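Local coordinates for ECF RNA polymerase sigma factor SigD (Mycobacterium tuberculosis, PDB 3VFZ), which probably serves as a sigma-70-family initiation factor that directs RNA polymerase to specific promoters, this fragment being its -35 promoter-binding domain 4, at residues L40-V45 with A55-T60; N26-I31 with K76-A81. One frame throughout, in Å; residues are numbered along the deposited sequence.

Contact 1 (L40-V45 with A55-T60); sequences LILRVV and AAVGST
L42, on helix 34-46, reaches across to A56 and V57 late in helix 50-57, a small apolar contact within the region 4 domain. Helix 50-57 is the first helix of the helix-turn-helix that, by similarity, spans residues 50-69, so the contact ties the DNA-binding motif to the helix preceding it.

Followed outward, the side chain of L42 leaves its helix with CB already directed at the other segment. A chi1 of -71° swings CG away from the carbonyl carbon, where it is still 5.0 Å from CG1 of V57, and the extended chi2 (180°) then sends CD1 outward. Between the two segments this methyl makes every contact, whereas CD2 stays back, 5.5 Å from CB of A56. The L42 and V57 side chains pass alongside one another, running in opposite directions. L42 also rests on T53 of helix 50-57, and both L42 and A56 touch L48, in the loop that joins the two helices. The same loop is held by R43, whose NH1 is hydrogen-bonded to the carbonyl oxygen of L48.

The two approaches of the leucine methyl are unequal: CD1 of L42 lies 3.6 Å from CG1 of V57 but, more loosely, 4.2 Å from CB of A56.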
ATOM      1  N   LEU A  40       1.489   1.872   0.247  1.00 24.01           N
ATOM      2  CA  LEU A  40       0.203   2.501   0.563  1.00 20.80           C
ATOM      3  C   LEU A  40       0.366   3.620   1.582  1.00 19.84           C
ATOM      4  O   LEU A  40      -0.240   4.680   1.436  1.00 25.18           O
ATOM      5  CB  LEU A  40      -0.819   1.482   1.069  1.00 21.41           C
ATOM      6  CG  LEU A  40      -1.332   0.457   0.054  1.00 26.11           C
ATOM      7  CD1 LEU A  40      -2.540  -0.302   0.626  1.00 28.65           C
ATOM      8  CD2 LEU A  40      -1.733   1.167  -1.239  1.00 32.20           C
ATOM      9  N   ILE A  41       1.178   3.390   2.613  1.00 21.21           N
ATOM     10  CA  ILE A  41       1.417   4.449   3.599  1.00 22.41           C
ATOM     11  C   ILE A  41       2.036   5.688   2.941  1.00 21.67           C
ATOM     12  O   ILE A  41       1.579   6.817   3.167  1.00 23.94           O
ATOM     13  CB  ILE A  41       2.257   3.963   4.778  1.00 23.28           C
ATOM     14  CG1 ILE A  41       1.516   2.873   5.557  1.00 23.85           C
ATOM     15  CG2 ILE A  41       2.600   5.117   5.708  1.00 32.03           C
ATOM     16  CD1 ILE A  41       2.421   2.189   6.610  1.00 24.83           C
ATOM     17  N   LEU A  42       3.066   5.475   2.125  1.00 22.55           N
ATOM     18  CA  LEU A  42       3.737   6.565   1.399  1.00 23.80           C
ATOM     19  C   LEU A  42       2.818   7.337   0.436  1.00 26.11           C
ATOM     20  O   LEU A  42       2.806   8.583   0.433  1.00 29.32           O
ATOM     21  CB  LEU A  42       4.974   6.031   0.668  1.00 23.69           C
ATOM     22  CG  LEU A  42       6.160   5.636   1.573  1.00 30.85           C
ATOM     23  CD1 LEU A  42       7.343   5.115   0.742  1.00 28.47           C
ATOM     24  CD2 LEU A  42       6.621   6.811   2.456  1.00 24.60           C
ATOM     25  N   ARG A  43       2.048   6.607  -0.372  1.00 23.98           N
ATOM     26  CA  ARG A  43       1.165   7.231  -1.353  1.00 22.38           C
ATOM     27  C   ARG A  43      -0.018   7.929  -0.697  1.00 24.28           C
ATOM     28  O   ARG A  43      -0.411   9.013  -1.116  1.00 27.61           O
ATOM     29  CB  ARG A  43       0.595   6.187  -2.328  1.00 22.48           C
ATOM     30  CG  ARG A  43       1.609   5.558  -3.245  1.00 25.63           C
ATOM     31  CD  ARG A  43       1.948   6.500  -4.399  1.00 33.86           C
ATOM     32  NE  ARG A  43       0.899   6.542  -5.420  1.00 38.07           N
ATOM     33  CZ  ARG A  43       0.129   7.598  -5.679  1.00 42.61           C
ATOM     34  NH1 ARG A  43       0.268   8.728  -4.987  1.00 31.84           N
ATOM     35  NH2 ARG A  43      -0.791   7.525  -6.633  1.00 41.08           N
ATOM     36  N   VAL A  44      -0.627   7.274   0.285  1.00 26.32           N
ATOM     37  CA  VAL A  44      -1.947   7.703   0.762  1.00 23.91           C
ATOM     38  C   VAL A  44      -1.831   8.607   1.978  1.00 29.49           C
ATOM     39  O   VAL A  44      -2.357   9.708   1.977  1.00 33.27           O
ATOM     40  CB  VAL A  44      -2.849   6.515   1.082  1.00 27.25           C
ATOM     41  CG1 VAL A  44      -4.146   7.002   1.731  1.00 29.85           C
ATOM     42  CG2 VAL A  44      -3.147   5.725  -0.203  1.00 22.36           C
ATOM     43  N   VAL A  45      -1.114   8.153   2.998  1.00 25.23           N
ATOM     44  CA  VAL A  45      -1.006   8.903   4.247  1.00 29.12           C
ATOM     45  C   VAL A  45      -0.027  10.048   4.133  1.00 32.86           C
ATOM     46  O   VAL A  45      -0.328  11.185   4.517  1.00 32.68           O
ATOM     47  CB  VAL A  45      -0.604   8.003   5.417  1.00 29.20           C
ATOM     48  CG1 VAL A  45      -0.370   8.841   6.692  1.00 33.05           C
ATOM     49  CG2 VAL A  45      -1.680   6.965   5.645  1.00 31.14           C
ATOM     50  N   ALA A  55      11.004   6.156  -6.201  1.00 49.84           N
ATOM     51  CA  ALA A  55      12.333   6.652  -5.831  1.00 50.14           C
ATOM     52  C   ALA A  55      12.618   6.334  -4.366  1.00 51.18           C
ATOM     53  O   ALA A  55      13.716   5.909  -4.017  1.00 47.84           O
ATOM     54  CB  ALA A  55      12.436   8.146  -6.081  1.00 44.47           C
ATOM     55  N   ALA A  56      11.620   6.523  -3.507  1.00 45.58           N
ATOM     56  CA  ALA A  56      11.826   6.329  -2.076  1.00 46.68           C
ATOM     57  C   ALA A  56      12.157   4.877  -1.736  1.00 52.13           C
ATOM     58  O   ALA A  56      13.009   4.602  -0.892  1.00 53.87           O
ATOM     59  CB  ALA A  56      10.612   6.802  -1.282  1.00 44.29           C
ATOM     60  N   VAL A  57      11.490   3.948  -2.404  1.00 47.74           N
ATOM     61  CA  VAL A  57      11.595   2.544  -2.042  1.00 42.92           C
ATOM     62  C   VAL A  57      12.475   1.720  -2.987  1.00 51.83           C
ATOM     63  O   VAL A  57      12.571   0.503  -2.842  1.00 57.01           O
ATOM     64  CB  VAL A  57      10.207   1.904  -1.970  1.00 37.58           C
ATOM     65  CG1 VAL A  57       9.294   2.728  -1.058  1.00 41.02           C
ATOM     66  CG2 VAL A  57       9.618   1.783  -3.356  1.00 36.11           C
ATOM     67  N   GLY A  58      13.103   2.379  -3.955  1.00 52.27           N
ATOM     68  CA  GLY A  58      13.975   1.696  -4.894  1.00 49.61           C
ATOM     69  C   GLY A  58      13.250   0.732  -5.818  1.00 59.32           C
ATOM     70  O   GLY A  58      13.637  -0.434  -5.928  1.00 58.53           O
ATOM     71  N   SER A  59      12.192   1.212  -6.473  1.00 57.47           N
ATOM     72  CA  SER A  59      11.462   0.429  -7.472  1.00 53.35           C
ATOM     73  C   SER A  59      11.279   1.244  -8.738  1.00 55.76           C
ATOM     74  O   SER A  59      11.819   2.342  -8.863  1.00 63.45           O
ATOM     75  CB  SER A  59      10.075   0.024  -6.955  1.00 52.86           C
ATOM     76  OG  SER A  59      10.142  -1.105  -6.103  1.00 64.04           O
ATOM     77  N   THR A  60      10.509   0.707  -9.679  1.00 51.20           N
ATOM     78  CA  THR A  60      10.061   1.492 -10.812  1.00 47.81           C
ATOM     79  C   THR A  60       8.661   1.993 -10.513  1.00 48.37           C
ATOM     80  O   THR A  60       7.979   1.460  -9.640  1.00 43.26           O
ATOM     81  CB  THR A  60      10.029   0.663 -12.108  1.00 51.96           C
ATOM     82  OG1 THR A  60       9.306  -0.552 -11.886  1.00 53.85           O
ATOM     83  CG2 THR A  60      11.442   0.326 -12.567  1.00 57.69           C
TER

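Contact 2 (N26-I31 with K76-A81); sequences NELLEI and KDEIVA
L28 and E78 have the nearest CA atoms across the two segments, 7.6 Å apart. The first segment is helical through at least N26-L29, with E30 N bonded to N26 O. I31 N bonds to L28 O at 2.8 Å, an i to i+3 bond of the 3-10 kind. The facing segment keeps regular helical bonds, V80 N to K76 O and A81 N to D77 O, up to the last modelled residue. No hydrogen bond passes between the two segments, so side chains alone join them. The contact sets the first helix of this sigma region 4 domain, 21-29, against the C-terminal end of helix 61-80. The start of that long helix belongs by similarity to the helix-turn-helix, so this is surface packing at its far end from the motif.

The CB of L28 does not aim directly at helix 61-80, but the far end of the side chain bends nearer. Its CD2 methyl comes to 3.6 Å from CB of E78 and touches CG1 of I79 more distantly, at 4.5 Å. L28 and E78 run past each other in opposite directions, so that the leucine meets the aliphatic base of the glutamate. E78 is then bent at its second torsion (chi2 -67°), and this kink brings the carboxylate over to I31, whose CG1 lies 4.0 Å from OE2 of E78. Those two side chains meet at a slant. The neighbouring L29 is buried and packs on R37 of helix 34-46.

The contact thus illustrates how an amphipathic residue can serve a surface interface: the methylene of E78 supplies apolar surface to L28, while its carboxylate meets I31 only by van der Waals contact, with no charged partner from the facing segment.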
ATOM      1  N   ASN A  26      -4.230  -1.003  10.857  1.00 38.53           N
ATOM      2  CA  ASN A  26      -2.921  -1.632  10.932  1.00 42.14           C
ATOM      3  C   ASN A  26      -3.029  -3.152  10.840  1.00 41.99           C
ATOM      4  O   ASN A  26      -2.174  -3.807  10.237  1.00 48.15           O
ATOM      5  CB  ASN A  26      -2.172  -1.181  12.190  1.00 54.11           C
ATOM      6  CG  ASN A  26      -1.614   0.223  12.057  1.00 66.33           C
ATOM      7  OD1 ASN A  26      -0.957   0.549  11.068  1.00 70.44           O
ATOM      8  ND2 ASN A  26      -1.884   1.066  13.047  1.00 73.32           N
ATOM      9  N   GLU A  27      -4.097  -3.708  11.409  1.00 43.38           N
ATOM     10  CA  GLU A  27      -4.345  -5.149  11.325  1.00 46.51           C
ATOM     11  C   GLU A  27      -4.600  -5.577   9.881  1.00 45.26           C
ATOM     12  O   GLU A  27      -4.103  -6.610   9.436  1.00 50.90           O
ATOM     13  CB  GLU A  27      -5.500  -5.570  12.243  1.00 59.24           C
ATOM     14  CG  GLU A  27      -5.182  -5.407  13.729  1.00 76.77           C
ATOM     15  CD  GLU A  27      -6.254  -5.984  14.637  1.00 90.34           C
ATOM     16  OE1 GLU A  27      -6.193  -5.740  15.864  1.00 95.60           O
ATOM     17  OE2 GLU A  27      -7.154  -6.685  14.127  1.00 92.42           O
ATOM     18  N   LEU A  28      -5.359  -4.767   9.146  1.00 38.42           N
ATOM     19  CA  LEU A  28      -5.545  -4.978   7.717  1.00 42.54           C
ATOM     20  C   LEU A  28      -4.217  -4.874   6.970  1.00 41.35           C
ATOM     21  O   LEU A  28      -3.872  -5.755   6.190  1.00 44.91           O
ATOM     22  CB  LEU A  28      -6.540  -3.969   7.142  1.00 39.15           C
ATOM     23  CG  LEU A  28      -8.020  -4.282   7.328  1.00 50.13           C
ATOM     24  CD1 LEU A  28      -8.846  -3.012   7.196  1.00 55.32           C
ATOM     25  CD2 LEU A  28      -8.474  -5.340   6.321  1.00 48.56           C
ATOM     26  N   LEU A  29      -3.479  -3.796   7.203  1.00 38.79           N
ATOM     27  CA  LEU A  29      -2.198  -3.610   6.525  1.00 33.58           C
ATOM     28  C   LEU A  29      -1.260  -4.780   6.812  1.00 46.15           C
ATOM     29  O   LEU A  29      -0.483  -5.176   5.947  1.00 42.98           O
ATOM     30  CB  LEU A  29      -1.546  -2.294   6.933  1.00 43.70           C
ATOM     31  CG  LEU A  29      -2.226  -1.021   6.427  1.00 44.74           C
ATOM     32  CD1 LEU A  29      -1.378   0.172   6.783  1.00 49.94           C
ATOM     33  CD2 LEU A  29      -2.460  -1.082   4.919  1.00 43.23           C
ATOM     34  N   GLU A  30      -1.339  -5.340   8.017  1.00 42.63           N
ATOM     35  CA  GLU A  30      -0.469  -6.459   8.394  1.00 50.21           C
ATOM     36  C   GLU A  30      -0.774  -7.714   7.575  1.00 47.88           C
ATOM     37  O   GLU A  30      -0.063  -8.712   7.660  1.00 49.56           O
ATOM     38  CB  GLU A  30      -0.559  -6.757   9.896  1.00 56.22           C
ATOM     39  CG  GLU A  30       0.214  -5.784  10.774  1.00 72.58           C
ATOM     40  CD  GLU A  30       0.357  -6.272  12.208  1.00 86.67           C
ATOM     41  OE1 GLU A  30      -0.631  -6.193  12.972  1.00 91.97           O
ATOM     42  OE2 GLU A  30       1.458  -6.737  12.571  1.00 90.57           O
ATOM     43  N   ILE A  31      -1.838  -7.647   6.780  1.00 44.81           N
ATOM     44  CA  ILE A  31      -2.240  -8.729   5.894  1.00 41.49           C
ATOM     45  C   ILE A  31      -1.444  -8.690   4.575  1.00 49.84           C
ATOM     46  O   ILE A  31      -1.317  -9.701   3.881  1.00 46.05           O
ATOM     47  CB  ILE A  31      -3.758  -8.619   5.599  1.00 59.72           C
ATOM     48  CG1 ILE A  31      -4.515  -9.827   6.150  1.00 68.08           C
ATOM     49  CG2 ILE A  31      -4.026  -8.366   4.117  1.00 54.24           C
ATOM     50  CD1 ILE A  31      -4.517  -9.892   7.665  1.00 74.71           C
ATOM     51  N   LYS A  76      -9.586  -5.100  -0.508  1.00 31.01           N
ATOM     52  CA  LYS A  76     -11.000  -5.158  -0.842  1.00 29.21           C
ATOM     53  C   LYS A  76     -11.544  -6.524  -0.428  1.00 32.87           C
ATOM     54  O   LYS A  76     -12.602  -6.608   0.184  1.00 39.57           O
ATOM     55  CB  LYS A  76     -11.239  -4.908  -2.329  1.00 29.55           C
ATOM     56  CG  LYS A  76     -12.721  -4.898  -2.728  1.00 37.93           C
ATOM     57  CD  LYS A  76     -12.886  -4.602  -4.224  1.00 44.06           C
ATOM     58  CE  LYS A  76     -14.357  -4.692  -4.672  1.00 45.54           C
ATOM     59  NZ  LYS A  76     -14.943  -6.013  -4.335  1.00 51.11           N
ATOM     60  N   ASP A  77     -10.810  -7.586  -0.751  1.00 30.42           N
ATOM     61  CA  ASP A  77     -11.192  -8.943  -0.341  1.00 31.14           C
ATOM     62  C   ASP A  77     -11.514  -9.022   1.155  1.00 35.65           C
ATOM     63  O   ASP A  77     -12.587  -9.514   1.543  1.00 37.97           O
ATOM     64  CB  ASP A  77     -10.073  -9.956  -0.658  1.00 32.87           C
ATOM     65  CG  ASP A  77     -10.015 -10.333  -2.141  1.00 42.95           C
ATOM     66  OD1 ASP A  77     -10.899  -9.899  -2.907  1.00 43.29           O
ATOM     67  OD2 ASP A  77      -9.094 -11.081  -2.534  1.00 42.30           O
ATOM     68  N   GLU A  78     -10.572  -8.559   1.983  1.00 31.33           N
ATOM     69  CA  GLU A  78     -10.701  -8.616   3.443  1.00 36.90           C
ATOM     70  C   GLU A  78     -11.904  -7.829   3.915  1.00 39.98           C
ATOM     71  O   GLU A  78     -12.706  -8.320   4.707  1.00 43.28           O
ATOM     72  CB  GLU A  78      -9.455  -8.053   4.142  1.00 40.79           C
ATOM     73  CG  GLU A  78      -8.225  -8.908   4.018  1.00 43.31           C
ATOM     74  CD  GLU A  78      -8.347 -10.244   4.749  1.00 49.44           C
ATOM     75  OE1 GLU A  78      -9.050 -10.313   5.781  1.00 47.12           O
ATOM     76  OE2 GLU A  78      -7.724 -11.223   4.287  1.00 51.01           O
ATOM     77  N   ILE A  79     -12.025  -6.601   3.427  1.00 36.83           N
ATOM     78  CA  ILE A  79     -13.117  -5.725   3.847  1.00 41.66           C
ATOM     79  C   ILE A  79     -14.471  -6.315   3.499  1.00 42.43           C
ATOM     80  O   ILE A  79     -15.377  -6.360   4.337  1.00 49.13           O
ATOM     81  CB  ILE A  79     -12.994  -4.330   3.219  1.00 39.59           C
ATOM     82  CG1 ILE A  79     -11.695  -3.672   3.663  1.00 37.98           C
ATOM     83  CG2 ILE A  79     -14.190  -3.458   3.618  1.00 43.43           C
ATOM     84  CD1 ILE A  79     -11.292  -2.487   2.814  1.00 44.03           C
ATOM     85  N   VAL A  80     -14.604  -6.778   2.260  1.00 47.87           N
ATOM     86  CA  VAL A  80     -15.841  -7.398   1.796  1.00 46.54           C
ATOM     87  C   VAL A  80     -16.200  -8.637   2.620  1.00 58.05           C
ATOM     88  O   VAL A  80     -17.323  -8.770   3.100  1.00 63.10           O
ATOM     89  CB  VAL A  80     -15.755  -7.802   0.317  1.00 45.25           C
ATOM     90  CG1 VAL A  80     -16.993  -8.581  -0.076  1.00 54.64           C
ATOM     91  CG2 VAL A  80     -15.597  -6.580  -0.562  1.00 45.70           C
ATOM     92  N   ALA A  81     -15.246  -9.549   2.774  1.00 51.85           N
ATOM     93  CA  ALA A  81     -15.469 -10.742   3.584  1.00 56.03           C
ATOM     94  C   ALA A  81     -15.648 -10.381   5.059  1.00 58.71           C
ATOM     95  O   ALA A  81     -15.013  -9.452   5.567  1.00 51.11           O
ATOM     96  CB  ALA A  81     -14.325 -11.725   3.409  1.00 56.87           C
TER

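Contact 1 and contact 2 lie on opposite sides of the chain's centre, their own centres about 19 Å apart, and between them draw on all four helices of this domain. Along the chain they are nested: contact 2 pairs helix 21-29 with the end of helix 61-80, and the loop it closes holds contact 1, between helices 34-46 and 50-57. The two meet directly where CG1 of I41 packs 4.1 Å from CD1 of L29. That touch links helices 21-29 and 34-46, which follow each other in the chain, while contact 2 closes the first helix on the last. L40 also rests on A71 and L75, so helix 34-46 packs on the long helix between the two contacts.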